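Local coordinates for DUF5638 domain-containing protein (Legionella pneumophila subsp. pneumophila, PDB 5L1A) that is of unknown function but comprises the all-helical DUF5638 part of a longer protein that probably carries a transmembrane helix, at residues L11-L15 with V63-E67; D19-N23 with L39-K43; F69-V73 with I103-F107. All coordinates share one frame; numbering follows the deposited sequence.

Contact 1: residues L11-L15 with V63-E67; sequences LEKRL and VEEYE. With I3C (5-amino-2,4,6-triiodobenzene-1,3-dicarboxylic acid), chain B; I3C (5-amino-2,4,6-triiodobenzene-1,3-dicarboxylic acid), chain E.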
# COMPACT_ATOMS: atom_id res chain seq x y z
N LEU A 11 14.83 0.57 -5.24
CA LEU A 11 13.62 0.64 -4.42
C LEU A 11 12.37 0.78 -5.29
O LEU A 11 11.30 0.29 -4.91
CB LEU A 11 13.71 1.80 -3.44
CG LEU A 11 14.33 1.53 -2.06
CD1 LEU A 11 15.59 0.68 -2.16
CD2 LEU A 11 14.62 2.84 -1.36
N GLU A 12 12.50 1.43 -6.45
CA GLU A 12 11.36 1.57 -7.35
C GLU A 12 10.90 0.23 -7.89
O GLU A 12 9.70 0.01 -8.07
CB GLU A 12 11.72 2.52 -8.49
CG GLU A 12 10.62 2.73 -9.52
CD GLU A 12 9.43 3.48 -8.95
OE1 GLU A 12 9.64 4.33 -8.05
OE2 GLU A 12 8.30 3.24 -9.41
N LYS A 13 11.83 -0.69 -8.15
CA LYS A 13 11.46 -2.01 -8.66
C LYS A 13 10.57 -2.75 -7.67
O LYS A 13 9.74 -3.57 -8.09
CB LYS A 13 12.72 -2.83 -8.96
CG LYS A 13 13.56 -2.27 -10.11
CD LYS A 13 14.76 -3.17 -10.41
CE LYS A 13 15.49 -2.73 -11.68
NZ LYS A 13 16.12 -1.39 -11.55
N ARG A 14 10.71 -2.48 -6.38
CA ARG A 14 9.83 -3.11 -5.40
C ARG A 14 8.49 -2.38 -5.28
O ARG A 14 7.49 -3.01 -4.92
CB ARG A 14 10.51 -3.18 -4.04
CG ARG A 14 11.62 -4.22 -3.97
CD ARG A 14 11.86 -4.67 -2.55
NE ARG A 14 12.79 -3.80 -1.85
CZ ARG A 14 12.83 -3.65 -0.53
NH1 ARG A 14 11.96 -4.29 0.24
NH2 ARG A 14 13.72 -2.85 0.02
N LEU A 15 8.46 -1.08 -5.57
CA LEU A 15 7.18 -0.38 -5.67
C LEU A 15 6.31 -0.99 -6.75
O LEU A 15 5.09 -1.15 -6.56
CB LEU A 15 7.41 1.10 -5.97
CG LEU A 15 7.39 2.14 -4.84
CD1 LEU A 15 7.26 3.52 -5.45
CD2 LEU A 15 6.26 1.89 -3.87
N VAL A 63 8.56 1.78 1.10
CA VAL A 63 8.50 0.54 0.34
C VAL A 63 8.14 -0.63 1.25
O VAL A 63 7.32 -1.48 0.89
CB VAL A 63 9.82 0.30 -0.41
CG1 VAL A 63 9.90 -1.13 -0.93
CG2 VAL A 63 9.96 1.29 -1.56
N GLU A 64 8.74 -0.68 2.44
CA GLU A 64 8.38 -1.72 3.40
C GLU A 64 6.93 -1.58 3.85
O GLU A 64 6.24 -2.59 4.04
CB GLU A 64 9.32 -1.67 4.60
CG GLU A 64 10.73 -2.13 4.30
CD GLU A 64 11.70 -1.86 5.44
OE1 GLU A 64 11.31 -1.18 6.41
OE2 GLU A 64 12.85 -2.34 5.36
N GLU A 65 6.45 -0.35 4.02
CA GLU A 65 5.08 -0.14 4.45
C GLU A 65 4.09 -0.61 3.39
O GLU A 65 3.06 -1.21 3.71
CB GLU A 65 4.84 1.33 4.80
CG GLU A 65 3.46 1.62 5.35
CD GLU A 65 3.08 3.08 5.20
OE1 GLU A 65 3.73 3.78 4.39
OE2 GLU A 65 2.13 3.53 5.87
N TYR A 66 4.40 -0.34 2.12
CA TYR A 66 3.57 -0.83 1.02
C TYR A 66 3.58 -2.36 0.96
O TYR A 66 2.55 -2.98 0.68
CB TYR A 66 4.07 -0.23 -0.29
CG TYR A 66 3.09 -0.24 -1.44
CD1 TYR A 66 1.78 -0.68 -1.28
CD2 TYR A 66 3.48 0.20 -2.70
CE1 TYR A 66 0.89 -0.69 -2.34
CE2 TYR A 66 2.60 0.20 -3.76
CZ TYR A 66 1.31 -0.24 -3.58
OH TYR A 66 0.44 -0.24 -4.65
N GLU A 67 4.74 -2.97 1.23
CA GLU A 67 4.83 -4.42 1.17
C GLU A 67 4.02 -5.08 2.28
O GLU A 67 3.35 -6.09 2.05
CB GLU A 67 6.30 -4.84 1.25
CG GLU A 67 7.07 -4.55 -0.01
CD GLU A 67 8.56 -4.51 0.22
OE1 GLU A 67 8.99 -4.42 1.39
OE2 GLU A 67 9.30 -4.55 -0.78
I3 I3C B . 8.32 -0.48 13.11
I2 I3C B . 3.18 -2.84 10.72
I1 I3C B . 5.32 2.52 8.64
O8 I3C B . 8.66 1.80 10.20
O9 I3C B . 7.44 2.88 11.66
C10 I3C B . 3.34 -0.08 8.91
N13 I3C B . 5.82 -2.51 12.56
C1 I3C B . 6.62 0.81 10.87
C6 I3C B . 6.73 -0.36 11.77
C5 I3C B . 5.72 -1.44 11.74
C4 I3C B . 4.60 -1.33 10.78
C3 I3C B . 4.48 -0.18 9.87
C2 I3C B . 5.49 0.89 9.92
C7 I3C B . 7.64 1.90 10.92
O11 I3C B . 3.43 -0.66 7.81
O12 I3C B . 2.32 0.58 9.24
I3 I3C E . 5.92 5.29 6.09
I2 I3C E . 2.39 9.66 3.29
I1 I3C E . 4.91 10.71 8.79
O8 I3C E . 7.27 7.97 8.38
O9 I3C E . 5.52 7.03 9.28
C10 I3C E . 3.14 11.23 6.00
N13 I3C E . 3.99 6.78 3.81
C1 I3C E . 5.23 8.09 7.18
C6 I3C E . 5.02 7.17 6.03
C5 I3C E . 4.19 7.61 4.87
C4 I3C E . 3.57 8.96 4.87
C3 I3C E . 3.78 9.87 6.02
C2 I3C E . 4.61 9.44 7.17
C7 I3C E . 6.06 7.67 8.35
O11 I3C E . 1.96 11.34 6.40
O12 I3C E . 3.79 12.21 5.59
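Arg14 reaches across to Glu67 and closes a salt bridge, NH1 lying 2.9 Å from Glu67 OE2. The bond is bent, with an N-H...O angle of 132°: the carboxylate offers the syn lone pair of OE2, yet that oxygen sits 33° out of the guanidinium plane. Glu67 OE1 is also near, 3.2 Å from Arg14 NH1, but the bond is the one to OE2. Arg14 gets there by folding over at chi3, which carries the guanidinium across the outer side of Val63. Val63 CG1 then lies over the centre of one face of that group, and its contact with Arg14 CB, at 3.8 Å, covers the root of the same side chain.

On the inner side the contact turns apolar. Val63 CG2 packs against the Leu11 carbonyl oxygen at 3.7 Å and, more loosely, against Leu15 CG. Leu15 sends CD2 to the edge of the Tyr66 ring, near its plane, 3.5 Å from CD2 of the tyrosine. The phenol oxygen of Tyr66 is probably hydrogen-bonded to Asp19, though modelled too close to it, and its ring stacks on Tyr46 of helix 33-51.

Glu65 points off the far side of helix 56-77 to two bound triiodobenzene ligands. Its OE1 accepts a bond from N13 of one of them (chain E) at 3.1 Å, while its CG lies by a carboxylate oxygen of the other (chain B). Segments 11-15 and 63-67 thus run nearly parallel, at 21°, on helices 8-25 and 56-77, the first and third helices of an antiparallel up-down-up bundle.

Contact 2: residues D19-N23 with L39-K43; sequences DTQLN and LNQIK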
# COMPACT_ATOMS: atom_id res chain seq x y z
N ASP A 19 2.48 -2.78 -6.89
CA ASP A 19 1.41 -2.35 -7.78
C ASP A 19 0.93 -3.49 -8.67
O ASP A 19 -0.27 -3.62 -8.93
CB ASP A 19 1.89 -1.18 -8.65
CG ASP A 19 2.08 0.10 -7.86
OD1 ASP A 19 1.50 0.24 -6.77
OD2 ASP A 19 2.82 0.99 -8.34
N THR A 20 1.85 -4.33 -9.15
CA THR A 20 1.47 -5.47 -9.96
C THR A 20 0.75 -6.52 -9.13
O THR A 20 -0.23 -7.12 -9.59
CB THR A 20 2.72 -6.09 -10.61
OG1 THR A 20 3.39 -5.09 -11.38
CG2 THR A 20 2.34 -7.26 -11.51
N GLN A 21 1.22 -6.75 -7.90
CA GLN A 21 0.56 -7.72 -7.03
C GLN A 21 -0.87 -7.31 -6.70
O GLN A 21 -1.75 -8.17 -6.58
CB GLN A 21 1.37 -7.90 -5.75
CG GLN A 21 0.84 -8.98 -4.83
CD GLN A 21 0.85 -10.34 -5.47
OE1 GLN A 21 1.90 -10.97 -5.59
NE2 GLN A 21 -0.31 -10.81 -5.91
N LEU A 22 -1.12 -6.00 -6.56
CA LEU A 22 -2.48 -5.54 -6.32
C LEU A 22 -3.37 -5.83 -7.52
O LEU A 22 -4.50 -6.30 -7.36
CB LEU A 22 -2.48 -4.05 -5.99
CG LEU A 22 -2.59 -3.66 -4.52
CD1 LEU A 22 -2.66 -2.15 -4.36
CD2 LEU A 22 -3.80 -4.32 -3.86
N ASN A 23 -2.88 -5.55 -8.73
CA ASN A 23 -3.66 -5.84 -9.93
C ASN A 23 -3.98 -7.32 -10.04
O ASN A 23 -5.11 -7.70 -10.37
CB ASN A 23 -2.93 -5.36 -11.18
CG ASN A 23 -2.71 -3.86 -11.20
OD1 ASN A 23 -3.30 -3.12 -10.42
ND2 ASN A 23 -1.85 -3.40 -12.11
N LEU A 39 -8.96 1.43 -5.28
CA LEU A 39 -7.71 0.77 -5.61
C LEU A 39 -6.68 1.78 -6.12
O LEU A 39 -5.52 1.76 -5.70
CB LEU A 39 -7.95 -0.33 -6.65
CG LEU A 39 -6.70 -1.04 -7.18
CD1 LEU A 39 -5.99 -1.76 -6.05
CD2 LEU A 39 -7.07 -2.00 -8.29
N ASN A 40 -7.09 2.67 -7.03
CA ASN A 40 -6.18 3.68 -7.54
C ASN A 40 -5.77 4.67 -6.46
O ASN A 40 -4.66 5.19 -6.49
CB ASN A 40 -6.82 4.43 -8.71
CG ASN A 40 -6.78 3.64 -10.00
OD1 ASN A 40 -5.80 3.68 -10.73
ND2 ASN A 40 -7.86 2.92 -10.28
N GLN A 41 -6.67 4.95 -5.51
CA GLN A 41 -6.32 5.83 -4.40
C GLN A 41 -5.22 5.21 -3.54
O GLN A 41 -4.29 5.91 -3.12
CB GLN A 41 -7.57 6.12 -3.57
CG GLN A 41 -7.40 7.12 -2.44
CD GLN A 41 -8.72 7.41 -1.73
OE1 GLN A 41 -9.48 6.49 -1.39
NE2 GLN A 41 -9.00 8.68 -1.51
N ILE A 42 -5.31 3.91 -3.28
CA ILE A 42 -4.29 3.22 -2.49
C ILE A 42 -2.94 3.29 -3.20
O ILE A 42 -1.92 3.61 -2.58
CB ILE A 42 -4.72 1.77 -2.22
CG1 ILE A 42 -5.76 1.71 -1.11
CG2 ILE A 42 -3.51 0.92 -1.88
CD1 ILE A 42 -5.25 2.24 0.22
N LYS A 43 -2.92 2.98 -4.49
CA LYS A 43 -1.64 2.97 -5.20
C LYS A 43 -1.07 4.37 -5.33
O LYS A 43 0.15 4.55 -5.26
CB LYS A 43 -1.81 2.32 -6.58
CG LYS A 43 -2.34 0.90 -6.49
CD LYS A 43 -1.87 0.04 -7.65
CE LYS A 43 -2.49 0.48 -8.95
NZ LYS A 43 -2.03 -0.40 -10.06
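The flat end of Asn23 meets Lys43 through its carbonyl oxygen: the lysine NZ comes within 3.0 Å of Asn23 OD1, tilted 18° from the carbonyl plane, with a C=O...N angle of 115°. The other flat group, the Asp19 carboxylate, has the aliphatic part of the same lysine beside it, OD1 standing 3.5 Å from Lys43 CD. This is the antiparallel packing of a helical hairpin made by helices 8-25 and 33-51, with segments 19-23 and 39-43 at 164° to each other.

Lys43 spans both polar groups because its chain kinks at chi3, taking the ammonium past Asp19 and on to Asn23. Asp19 OD1 is 4.9 Å from Lys43 NZ, too far for a bond, though its charge probably still steadies the ammonium. Asn47 ND2 bonds Asp19 OD2, while OD1 is the probable partner of Tyr66.

Under this polar rim lies Leu22, pointing at the second helix and sliding past Leu39 in the opposite direction. Ile42 CG2 touches both Leu22 CD1 and the Phe69 ring, while the CG1-CD1 arm leads toward Ile103. The meeting point is one methyl, Leu22 CD1, which touches Leu39 CD1 at 3.8 Å and Lys43 CG at 3.7 Å.

Contact 3: residues F69-V73 with I103-F107; sequences FISLV and IANFF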
# COMPACT_ATOMS: atom_id res chain seq x y z
N PHE A 69 1.40 -3.77 3.65
CA PHE A 69 0.01 -3.59 3.25
C PHE A 69 -0.42 -4.65 2.25
O PHE A 69 -1.54 -5.18 2.34
CB PHE A 69 -0.18 -2.19 2.66
CG PHE A 69 -1.50 -2.00 1.96
CD1 PHE A 69 -2.65 -1.70 2.68
CD2 PHE A 69 -1.59 -2.11 0.58
CE1 PHE A 69 -3.87 -1.52 2.03
CE2 PHE A 69 -2.80 -1.93 -0.07
CZ PHE A 69 -3.94 -1.63 0.65
N ILE A 70 0.45 -4.99 1.30
CA ILE A 70 0.12 -6.02 0.32
C ILE A 70 -0.11 -7.36 1.01
O ILE A 70 -1.05 -8.09 0.68
CB ILE A 70 1.24 -6.12 -0.74
CG1 ILE A 70 1.26 -4.85 -1.60
CG2 ILE A 70 1.05 -7.35 -1.61
CD1 ILE A 70 -0.07 -4.56 -2.24
N SER A 71 0.74 -7.70 1.99
CA SER A 71 0.56 -8.94 2.73
C SER A 71 -0.78 -8.97 3.45
O SER A 71 -1.45 -10.00 3.49
CB SER A 71 1.70 -9.13 3.73
OG SER A 71 2.92 -9.36 3.06
N LEU A 72 -1.19 -7.83 4.02
CA LEU A 72 -2.47 -7.78 4.72
C LEU A 72 -3.64 -7.94 3.76
O LEU A 72 -4.63 -8.60 4.09
CB LEU A 72 -2.58 -6.48 5.51
CG LEU A 72 -1.56 -6.30 6.63
CD1 LEU A 72 -1.73 -4.96 7.32
CD2 LEU A 72 -1.67 -7.44 7.64
N VAL A 73 -3.55 -7.33 2.58
CA VAL A 73 -4.62 -7.48 1.59
C VAL A 73 -4.81 -8.95 1.22
O VAL A 73 -5.95 -9.43 1.14
CB VAL A 73 -4.32 -6.63 0.34
CG1 VAL A 73 -5.39 -6.86 -0.72
CG2 VAL A 73 -4.25 -5.16 0.70
N ILE A 103 -7.22 3.11 4.18
CA ILE A 103 -6.66 1.77 4.35
C ILE A 103 -7.64 0.86 5.06
O ILE A 103 -7.78 -0.32 4.71
CB ILE A 103 -5.31 1.85 5.10
CG1 ILE A 103 -4.24 2.49 4.22
CG2 ILE A 103 -4.87 0.47 5.54
CD1 ILE A 103 -2.94 2.77 4.94
N ALA A 104 -8.34 1.37 6.07
CA ALA A 104 -9.36 0.57 6.74
C ALA A 104 -10.52 0.26 5.81
O ALA A 104 -11.03 -0.87 5.80
CB ALA A 104 -9.87 1.29 7.99
N ASN A 105 -10.94 1.24 5.01
CA ASN A 105 -12.02 0.99 4.05
C ASN A 105 -11.60 -0.05 3.01
O ASN A 105 -12.41 -0.90 2.62
CB ASN A 105 -12.42 2.30 3.36
CG ASN A 105 -13.43 2.09 2.24
OD1 ASN A 105 -13.05 1.89 1.09
ND2 ASN A 105 -14.71 2.13 2.58
N PHE A 106 -10.35 -0.01 2.56
CA PHE A 106 -9.91 -0.97 1.56
C PHE A 106 -9.86 -2.39 2.12
O PHE A 106 -10.16 -3.35 1.40
CB PHE A 106 -8.56 -0.58 0.97
CG PHE A 106 -8.18 -1.34 -0.27
CD1 PHE A 106 -8.70 -0.98 -1.51
CD2 PHE A 106 -7.32 -2.42 -0.21
CE1 PHE A 106 -8.36 -1.67 -2.66
CE2 PHE A 106 -6.97 -3.13 -1.35
CZ PHE A 106 -7.49 -2.75 -2.58
N PHE A 107 -9.51 -2.54 3.40
CA PHE A 107 -9.54 -3.87 4.01
C PHE A 107 -10.95 -4.42 4.08
O PHE A 107 -11.18 -5.59 3.75
CB PHE A 107 -8.92 -3.82 5.41
CG PHE A 107 -7.44 -3.71 5.40
CD1 PHE A 107 -6.70 -4.28 4.38
CD2 PHE A 107 -6.77 -3.03 6.41
CE1 PHE A 107 -5.33 -4.18 4.36
CE2 PHE A 107 -5.39 -2.93 6.40
CZ PHE A 107 -4.67 -3.51 5.37
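Phe69 and Phe107 come together through different choices at chi1. Phe69 holds CG trans to its backbone nitrogen (168°), which swings the ring off helix 56-77 and in toward helix 97-110; Phe107 puts CG beside its own nitrogen (-75°), and its ring returns across the gap. With Phe106 they make an aromatic cluster inside an all-helical fold, between two helix segments that run in the same general direction.

The rings of Phe69 and Phe107 slide past each other in opposite directions and barely overlap, their centroids 5.6 Å apart. Phe106 meets Phe69 obliquely, neither stacked nor T-shaped, with the planes at 40°. Here CD2 of Phe106 lies at the edge of the Phe69 ring, 3.6 Å from its CZ.

Val73 and Leu72 fill in one turn further along. Val73 CG2 sits over one face of the Phe69 ring, offset toward the rim, and the same methyl reaches the edges of both other rings, 4.0 Å from Phe106 CE2 and 3.9 Å from Phe107 CE1. Ile103 closes the other end more loosely, its CG2 4.2 Å from Phe69 CE1.

Other helices seal the cluster: Leu39 and Ile42 of helix 33-51 press on Phe106, and Ala86 of helix 83-90 touches Phe107. Ala104, on a different side of its helix, lines one of the triiodobenzene sites. No hydrogen bond crosses between the two segments. Leu72 crosses the Phe107 ring at a slant, and its CB rests 3.6 Å from Phe107 CZ.

How the contacts relate
Three helices carry the first two contacts, and helix 97-110 joins them in contact 3. Contacts 1 and 2 share helix 8-25, contacts 1 and 3 share helix 56-77. Contact 3 is wholly buried and purely apolar; contact 1 is mostly buried but edged by a salt bridge, and contact 2, the most open, pairs a lysine with an amide over a leucine core. Contacts 1 and 2 touch at the end of Tyr66, whose OH packs 3.5 Å from Lys43 CG. Contacts 2 and 3 meet by apolar packing, for example Ile42 CG2 lying 3.4 Å from Phe69 CE2. Contacts 1 and 3 lie on opposite sides of the chain's centre, about 15 Å apart between centres.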